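Long-range contacts in RavA (Legionella pneumophila str. Paris, PDB 6WO6), which is a Legionella pneumophila effector, probably acting in host-cell invasion, with an elongated all-helical fold and no established molecular activity: residues Arg90-Leu94 with Met105-Phe111; Glu32-Leu36 with Asp75-Ser79. The protein carries 2 engineered substitutions. One frame throughout, in Å; residues are numbered along the deposited sequence.

In the fold
Both interactions hold helix 77-92, one near each end: interaction 2 docks its first turn against the end of the short helix 30-34, and interaction 1 joins its last residues to the end of helix 102-107 and the turn beyond. Their centres lie about 27 Å apart and their nearest atoms about 11 Å. Both are partly buried. Interaction 1 is nearer the middle of the chain, its centre about 19 Å from the chain's centre against about 42 Å for interaction 2, and buries more surface, 340 against 217 Å². Its contacts are mainly apolar, with the M105 sulfur close to polar atoms, whereas interaction 2 combines a phenylalanine-leucine cluster with a hydrogen bond to a backbone amide.

Interaction 1. Residues Arg90-Leu94 with Met105-Phe111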
ATOM      1  N   ARG A  90      20.969  -4.788  -4.753  1.00 59.21           N
ATOM      2  CA  ARG A  90      20.239  -5.119  -3.537  1.00 61.34           C
ATOM      3  C   ARG A  90      19.054  -4.189  -3.314  1.00 61.14           C
ATOM      4  O   ARG A  90      18.036  -4.616  -2.757  1.00 61.71           O
ATOM      5  CB  ARG A  90      21.178  -5.087  -2.332  1.00 62.70           C
ATOM      6  CG  ARG A  90      22.232  -6.177  -2.362  1.00 66.17           C
ATOM      7  CD  ARG A  90      23.132  -6.117  -1.146  1.00 69.31           C
ATOM      8  NE  ARG A  90      24.229  -7.073  -1.251  1.00 74.77           N
ATOM      9  CZ  ARG A  90      25.165  -7.240  -0.325  1.00 79.73           C
ATOM     10  NH1 ARG A  90      25.141  -6.512   0.783  1.00 80.86           N
ATOM     11  NH2 ARG A  90      26.127  -8.136  -0.506  1.00 82.93           N
ATOM     12  N   ILE A  91      19.152  -2.926  -3.739  1.00 60.29           N
ATOM     13  CA  ILE A  91      18.002  -2.041  -3.586  1.00 58.98           C
ATOM     14  C   ILE A  91      16.915  -2.384  -4.601  1.00 59.39           C
ATOM     15  O   ILE A  91      15.730  -2.455  -4.257  1.00 58.82           O
ATOM     16  CB  ILE A  91      18.435  -0.569  -3.691  1.00 57.28           C
ATOM     17  CG1 ILE A  91      19.203  -0.160  -2.434  1.00 60.03           C
ATOM     18  CG2 ILE A  91      17.223   0.330  -3.897  1.00 54.27           C
ATOM     19  CD1 ILE A  91      19.769   1.242  -2.492  1.00 61.51           C
ATOM     20  N   ILE A  92      17.295  -2.619  -5.859  1.00 60.28           N
ATOM     21  CA  ILE A  92      16.302  -2.851  -6.903  1.00 59.98           C
ATOM     22  C   ILE A  92      15.644  -4.218  -6.748  1.00 63.62           C
ATOM     23  O   ILE A  92      14.476  -4.397  -7.118  1.00 61.78           O
ATOM     24  CB  ILE A  92      16.957  -2.661  -8.287  1.00 58.55           C
ATOM     25  CG1 ILE A  92      16.904  -1.186  -8.692  1.00 57.02           C
ATOM     26  CG2 ILE A  92      16.314  -3.543  -9.348  1.00 59.63           C
ATOM     27  CD1 ILE A  92      15.516  -0.584  -8.620  1.00 56.63           C
ATOM     28  N   SER A  93      16.349  -5.193  -6.167  1.00 69.69           N
ATOM     29  CA  SER A  93      15.744  -6.500  -5.942  1.00 73.15           C
ATOM     30  C   SER A  93      14.600  -6.457  -4.938  1.00 72.40           C
ATOM     31  O   SER A  93      13.895  -7.460  -4.789  1.00 75.08           O
ATOM     32  CB  SER A  93      16.806  -7.500  -5.479  1.00 76.93           C
ATOM     33  OG  SER A  93      17.392  -7.094  -4.256  1.00 77.96           O
ATOM     34  N   LEU A  94      14.403  -5.332  -4.244  1.00 68.42           N
ATOM     35  CA  LEU A  94      13.193  -5.165  -3.446  1.00 67.01           C
ATOM     36  C   LEU A  94      11.954  -5.118  -4.329  1.00 69.76           C
ATOM     37  O   LEU A  94      10.881  -5.572  -3.916  1.00 71.71           O
ATOM     38  CB  LEU A  94      13.286  -3.896  -2.599  1.00 63.25           C
ATOM     39  CG  LEU A  94      14.383  -3.821  -1.535  1.00 62.71           C
ATOM     40  CD1 LEU A  94      14.426  -2.434  -0.911  1.00 61.03           C
ATOM     41  CD2 LEU A  94      14.176  -4.878  -0.466  1.00 62.83           C
ATOM     42  N   MET A 105      15.100  -9.923   3.294  1.00 95.21           N
ATOM     43  CA  MET A 105      16.401  -9.376   2.927  1.00 96.27           C
ATOM     44  C   MET A 105      16.755  -8.166   3.783  1.00 91.41           C
ATOM     45  O   MET A 105      17.920  -7.981   4.158  1.00 93.07           O
ATOM     46  CB  MET A 105      16.406  -9.018   1.441  1.00 99.69           C
ATOM     47  CG  MET A 105      17.419  -7.964   1.041  1.00103.15           C
ATOM     48  SD  MET A 105      17.501  -7.755  -0.747  1.00106.68           S
ATOM     49  CE  MET A 105      15.791  -8.043  -1.203  1.00107.23           C
ATOM     50  N   ILE A 106      15.763  -7.339   4.120  1.00 85.14           N
ATOM     51  CA  ILE A 106      16.054  -6.170   4.948  1.00 78.56           C
ATOM     52  C   ILE A 106      16.342  -6.576   6.394  1.00 80.15           C
ATOM     53  O   ILE A 106      17.170  -5.950   7.069  1.00 79.09           O
ATOM     54  CB  ILE A 106      14.901  -5.154   4.846  1.00 72.34           C
ATOM     55  CG1 ILE A 106      14.779  -4.665   3.400  1.00 71.30           C
ATOM     56  CG2 ILE A 106      15.102  -3.988   5.809  1.00 68.41           C
ATOM     57  CD1 ILE A 106      14.167  -3.297   3.256  1.00 70.34           C
ATOM     58  N   LEU A 107      15.695  -7.635   6.885  1.00 84.27           N
ATOM     59  CA  LEU A 107      15.875  -8.060   8.270  1.00 87.65           C
ATOM     60  C   LEU A 107      17.108  -8.934   8.452  1.00 94.22           C
ATOM     61  O   LEU A 107      17.765  -8.857   9.496  1.00 96.48           O
ATOM     62  CB  LEU A 107      14.641  -8.820   8.757  1.00 85.56           C
ATOM     63  CG  LEU A 107      13.352  -8.019   8.917  1.00 80.69           C
ATOM     64  CD1 LEU A 107      12.210  -8.924   9.343  1.00 79.68           C
ATOM     65  CD2 LEU A 107      13.556  -6.895   9.913  1.00 79.83           C
ATOM     66  N   GLU A 108      17.434  -9.764   7.461  1.00 98.38           N
ATOM     67  CA  GLU A 108      18.610 -10.636   7.491  1.00103.54           C
ATOM     68  C   GLU A 108      19.922  -9.868   7.469  1.00105.20           C
ATOM     69  O   GLU A 108      20.978 -10.503   7.331  1.00108.69           O
ATOM     70  CB  GLU A 108      18.565 -11.615   6.317  1.00104.77           C
ATOM     71  CG  GLU A 108      17.500 -12.693   6.439  1.00106.11           C
ATOM     72  CD  GLU A 108      17.200 -13.366   5.113  1.00106.56           C
ATOM     73  OE1 GLU A 108      17.764 -12.935   4.083  1.00105.32           O
ATOM     74  OE2 GLU A 108      16.396 -14.322   5.098  1.00108.07           O
ATOM     75  N   LYS A 109      19.855  -8.541   7.600  1.00102.84           N
ATOM     76  CA  LYS A 109      21.028  -7.671   7.613  1.00102.48           C
ATOM     77  C   LYS A 109      21.853  -7.827   6.338  1.00101.75           C
ATOM     78  O   LYS A 109      23.078  -7.680   6.349  1.00104.18           O
ATOM     79  CB  LYS A 109      21.885  -7.914   8.859  1.00105.57           C
ATOM     80  CG  LYS A 109      21.066  -8.123  10.133  1.00106.11           C
ATOM     81  CD  LYS A 109      21.563  -7.266  11.286  1.00106.85           C
ATOM     82  CE  LYS A 109      21.000  -5.856  11.215  1.00103.85           C
ATOM     83  NZ  LYS A 109      21.466  -5.021  12.358  1.00104.93           N
ATOM     84  N   GLU A 110      21.177  -8.134   5.228  1.00 98.01           N
ATOM     85  CA  GLU A 110      21.791  -8.068   3.909  1.00 95.65           C
ATOM     86  C   GLU A 110      22.126  -6.642   3.505  1.00 89.11           C
ATOM     87  O   GLU A 110      22.748  -6.439   2.456  1.00 86.50           O
ATOM     88  CB  GLU A 110      20.857  -8.693   2.872  1.00 98.21           C
ATOM     89  CG  GLU A 110      21.449  -9.854   2.096  1.00102.88           C
ATOM     90  CD  GLU A 110      20.424 -10.941   1.824  1.00106.18           C
ATOM     91  OE1 GLU A 110      20.225 -11.803   2.707  1.00108.74           O
ATOM     92  OE2 GLU A 110      19.806 -10.929   0.737  1.00105.81           O
ATOM     93  N   PHE A 111      21.714  -5.657   4.301  1.00 86.71           N
ATOM     94  CA  PHE A 111      22.004  -4.248   4.061  1.00 84.54           C
ATOM     95  C   PHE A 111      23.134  -3.850   5.003  1.00 86.52           C
ATOM     96  O   PHE A 111      22.906  -3.439   6.143  1.00 85.79           O
ATOM     97  CB  PHE A 111      20.756  -3.399   4.264  1.00 82.66           C
ATOM     98  CG  PHE A 111      19.800  -3.457   3.113  1.00 81.12           C
ATOM     99  CD1 PHE A 111      19.107  -4.623   2.826  1.00 82.06           C
ATOM    100  CD2 PHE A 111      19.597  -2.347   2.311  1.00 78.89           C
ATOM    101  CE1 PHE A 111      18.230  -4.683   1.760  1.00 80.80           C
ATOM    102  CE2 PHE A 111      18.722  -2.399   1.245  1.00 78.76           C
ATOM    103  CZ  PHE A 111      18.035  -3.571   0.970  1.00 79.56           C
TER
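Two helices of an all-helical fold meet here in a helix-loop-helix connection, the end of helix 77-92 lying beside the end of helix 102-107 and the turn that follows it. L94 is nearest M105, and R90 nearest F111, by their CA atoms. The second helix ends in a Schellman-like turn: K109 takes left-handed backbone angles, and E110 N makes a weak hydrogen bond back to M105 O.

Apolar contacts form the inner part. L94 meets three side chains: its CD2 lies 3.6 Å from M105 CE and 3.9 Å from I106 CG1, while its CD1 is 4.2 Å from F111 CZ. I91 CG1 adds a looser contact, 4.3 Å from F111 CE2. Beyond the segments, F111 stacks on F116, and I106 and F111 pack on helix 147-157, so the contact continues onto helices 115-118 and 147-157.

The thioether of M105 faces more polar neighbours, its SD 3.6 Å from S93 OG, which hydrogen-bonds to K89 O, and 3.8 Å from R90 O. On the more exposed side, the R90 side chain runs out almost fully extended past the turn, bringing its NH1 to 2.9 Å from the backbone oxygen E110 O.

Interaction 2. Residues Glu32-Leu36 with Asp75-Ser79; sequences ELNKL and DTFHS
The 32-36 segment is the end of a short helix. E32 to N34 are helical, K35 (phi -78°, psi 8°) is the first residue to leave helical angles, and L36 (phi -86°, psi 148°) is extended; L36 N still bonds to L33 O at 3.3 Å. The 75-79 segment is a helix start: T76, at the N-cap position, is extended (phi -84°, psi -179°), and F77 to S79 are helical. The closest CA pair is N34 with F77, 5.5 Å apart, so the end of one helix abuts the first turn of the other.

N34, with chi1 m and chi2 -17°, presents its side-chain oxygen to a first-turn amide that has no acceptor inside its own helix: F77 N donates to N34 OD1 at 3.3 Å, with an N-H...O angle of 172°. N34 OD1 also lies 3.7 Å from T76 CB. The T76 side chain makes no capping bond; its OG1 hydrogen-bonds to D72 OD1 and D73 O instead.

F77, chi1 t and chi2 82°, points toward the 32-36 segment. L33 (m, t) sets CD2 over one ring face in a CH-pi contact, 3.9 Å from the centroid and 5° off the normal, with its CD1 4.0 Å from F77 CD2. L36 CD1 is looser, 4.4 Å from F77 CD1.

The end of helix 30-34 is thus docked on the start of helix 77-92, an asparagine from far along the chain accepting the first helical amide, while L33, L36 and F77 all meet L44 of helix 38-51 in an all-helical fold.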
ATOM      1  N   GLU A  32      44.214   3.948 -16.566  1.00 68.09           N
ATOM      2  CA  GLU A  32      43.769   5.315 -16.321  1.00 64.94           C
ATOM      3  C   GLU A  32      42.626   5.369 -15.315  1.00 61.11           C
ATOM      4  O   GLU A  32      42.524   6.339 -14.558  1.00 60.30           O
ATOM      5  CB  GLU A  32      43.365   5.982 -17.633  1.00 66.16           C
ATOM      6  CG  GLU A  32      44.540   6.275 -18.556  1.00 70.40           C
ATOM      7  CD  GLU A  32      45.522   7.268 -17.955  1.00 75.09           C
ATOM      8  OE1 GLU A  32      45.068   8.256 -17.341  1.00 75.71           O
ATOM      9  OE2 GLU A  32      46.748   7.061 -18.089  1.00 78.23           O
ATOM     10  N   LEU A  33      41.762   4.350 -15.289  1.00 60.70           N
ATOM     11  CA  LEU A  33      40.731   4.290 -14.256  1.00 59.42           C
ATOM     12  C   LEU A  33      41.350   4.134 -12.874  1.00 63.48           C
ATOM     13  O   LEU A  33      40.858   4.708 -11.895  1.00 63.51           O
ATOM     14  CB  LEU A  33      39.762   3.138 -14.527  1.00 56.65           C
ATOM     15  CG  LEU A  33      38.644   3.344 -15.550  1.00 53.52           C
ATOM     16  CD1 LEU A  33      38.030   2.006 -15.924  1.00 51.69           C
ATOM     17  CD2 LEU A  33      37.583   4.291 -15.011  1.00 52.45           C
ATOM     18  N   ASN A  34      42.427   3.350 -12.772  1.00 66.15           N
ATOM     19  CA  ASN A  34      43.100   3.165 -11.494  1.00 67.22           C
ATOM     20  C   ASN A  34      43.914   4.382 -11.083  1.00 68.37           C
ATOM     21  O   ASN A  34      44.263   4.506  -9.904  1.00 70.58           O
ATOM     22  CB  ASN A  34      43.997   1.927 -11.537  1.00 68.46           C
ATOM     23  CG  ASN A  34      43.204   0.640 -11.645  1.00 68.77           C
ATOM     24  OD1 ASN A  34      42.000   0.618 -11.387  1.00 67.31           O
ATOM     25  ND2 ASN A  34      43.877  -0.440 -12.022  1.00 72.10           N
ATOM     26  N   LYS A  35      44.224   5.279 -12.019  1.00 68.33           N
ATOM     27  CA  LYS A  35      44.886   6.532 -11.666  1.00 70.74           C
ATOM     28  C   LYS A  35      43.932   7.576 -11.074  1.00 69.35           C
ATOM     29  O   LYS A  35      44.348   8.720 -10.863  1.00 69.14           O
ATOM     30  CB  LYS A  35      45.596   7.115 -12.892  1.00 72.64           C
ATOM     31  CG  LYS A  35      46.762   6.277 -13.392  1.00 77.40           C
ATOM     32  CD  LYS A  35      47.243   6.751 -14.757  1.00 80.54           C
ATOM     33  CE  LYS A  35      47.738   8.187 -14.709  1.00 84.03           C
ATOM     34  NZ  LYS A  35      48.308   8.613 -16.017  1.00 85.81           N
ATOM     35  N   LEU A  36      42.679   7.220 -10.797  1.00 68.97           N
ATOM     36  CA  LEU A  36      41.703   8.162 -10.264  1.00 69.56           C
ATOM     37  C   LEU A  36      41.788   8.246  -8.744  1.00 72.88           C
ATOM     38  O   LEU A  36      42.099   7.263  -8.064  1.00 75.13           O
ATOM     39  CB  LEU A  36      40.281   7.759 -10.663  1.00 66.35           C
ATOM     40  CG  LEU A  36      39.827   7.924 -12.114  1.00 64.15           C
ATOM     41  CD1 LEU A  36      38.474   7.261 -12.309  1.00 61.12           C
ATOM     42  CD2 LEU A  36      39.755   9.392 -12.500  1.00 64.20           C
ATOM     43  N   ASP A  75      41.004  -1.599  -3.546  1.00111.95           N
ATOM     44  CA  ASP A  75      41.649  -0.293  -3.625  1.00107.87           C
ATOM     45  C   ASP A  75      41.585   0.256  -5.045  1.00100.70           C
ATOM     46  O   ASP A  75      41.708   1.466  -5.258  1.00 99.44           O
ATOM     47  CB  ASP A  75      43.104  -0.383  -3.158  1.00112.57           C
ATOM     48  CG  ASP A  75      43.406   0.549  -1.999  1.00115.14           C
ATOM     49  OD1 ASP A  75      42.486   1.274  -1.561  1.00113.32           O
ATOM     50  OD2 ASP A  75      44.562   0.557  -1.526  1.00118.60           O
ATOM     51  N   THR A  76      41.397  -0.629  -6.020  1.00 96.53           N
ATOM     52  CA  THR A  76      41.323  -0.235  -7.418  1.00 91.58           C
ATOM     53  C   THR A  76      39.908   0.223  -7.768  1.00 87.96           C
ATOM     54  O   THR A  76      39.003   0.239  -6.929  1.00 89.51           O
ATOM     55  CB  THR A  76      41.757  -1.389  -8.317  1.00 90.98           C
ATOM     56  OG1 THR A  76      41.042  -2.575  -7.948  1.00 90.75           O
ATOM     57  CG2 THR A  76      43.255  -1.637  -8.181  1.00 93.68           C
ATOM     58  N   PHE A  77      39.714   0.599  -9.034  1.00 83.14           N
ATOM     59  CA  PHE A  77      38.397   1.047  -9.476  1.00 77.73           C
ATOM     60  C   PHE A  77      37.395  -0.098  -9.517  1.00 76.81           C
ATOM     61  O   PHE A  77      36.191   0.126  -9.333  1.00 76.64           O
ATOM     62  CB  PHE A  77      38.500   1.706 -10.851  1.00 74.86           C
ATOM     63  CG  PHE A  77      37.188   2.209 -11.380  1.00 71.94           C
ATOM     64  CD1 PHE A  77      36.691   3.439 -10.979  1.00 71.32           C
ATOM     65  CD2 PHE A  77      36.449   1.453 -12.280  1.00 70.94           C
ATOM     66  CE1 PHE A  77      35.479   3.907 -11.464  1.00 69.61           C
ATOM     67  CE2 PHE A  77      35.235   1.915 -12.767  1.00 68.95           C
ATOM     68  CZ  PHE A  77      34.751   3.146 -12.358  1.00 68.03           C
ATOM     69  N   HIS A  78      37.864  -1.324  -9.763  1.00 77.57           N
ATOM     70  CA  HIS A  78      36.958  -2.467  -9.808  1.00 78.80           C
ATOM     71  C   HIS A  78      36.246  -2.662  -8.476  1.00 80.54           C
ATOM     72  O   HIS A  78      35.070  -3.043  -8.444  1.00 81.25           O
ATOM     73  CB  HIS A  78      37.724  -3.729 -10.199  1.00 81.36           C
ATOM     74  CG  HIS A  78      36.883  -4.968 -10.197  1.00 83.40           C
ATOM     75  ND1 HIS A  78      36.672  -5.723  -9.062  1.00 85.47           N
ATOM     76  CD2 HIS A  78      36.201  -5.584 -11.191  1.00 83.05           C
ATOM     77  CE1 HIS A  78      35.897  -6.750  -9.358  1.00 85.93           C
ATOM     78  NE2 HIS A  78      35.596  -6.689 -10.642  1.00 84.95           N
ATOM     79  N   SER A  79      36.941  -2.403  -7.365  1.00 81.65           N
ATOM     80  CA  SER A  79      36.317  -2.509  -6.050  1.00 83.42           C
ATOM     81  C   SER A  79      35.143  -1.543  -5.922  1.00 78.85           C
ATOM     82  O   SER A  79      34.042  -1.929  -5.500  1.00 79.54           O
ATOM     83  CB  SER A  79      37.359  -2.247  -4.963  1.00 89.80           C
ATOM     84  OG  SER A  79      36.788  -2.310  -3.669  1.00 93.87           O
TER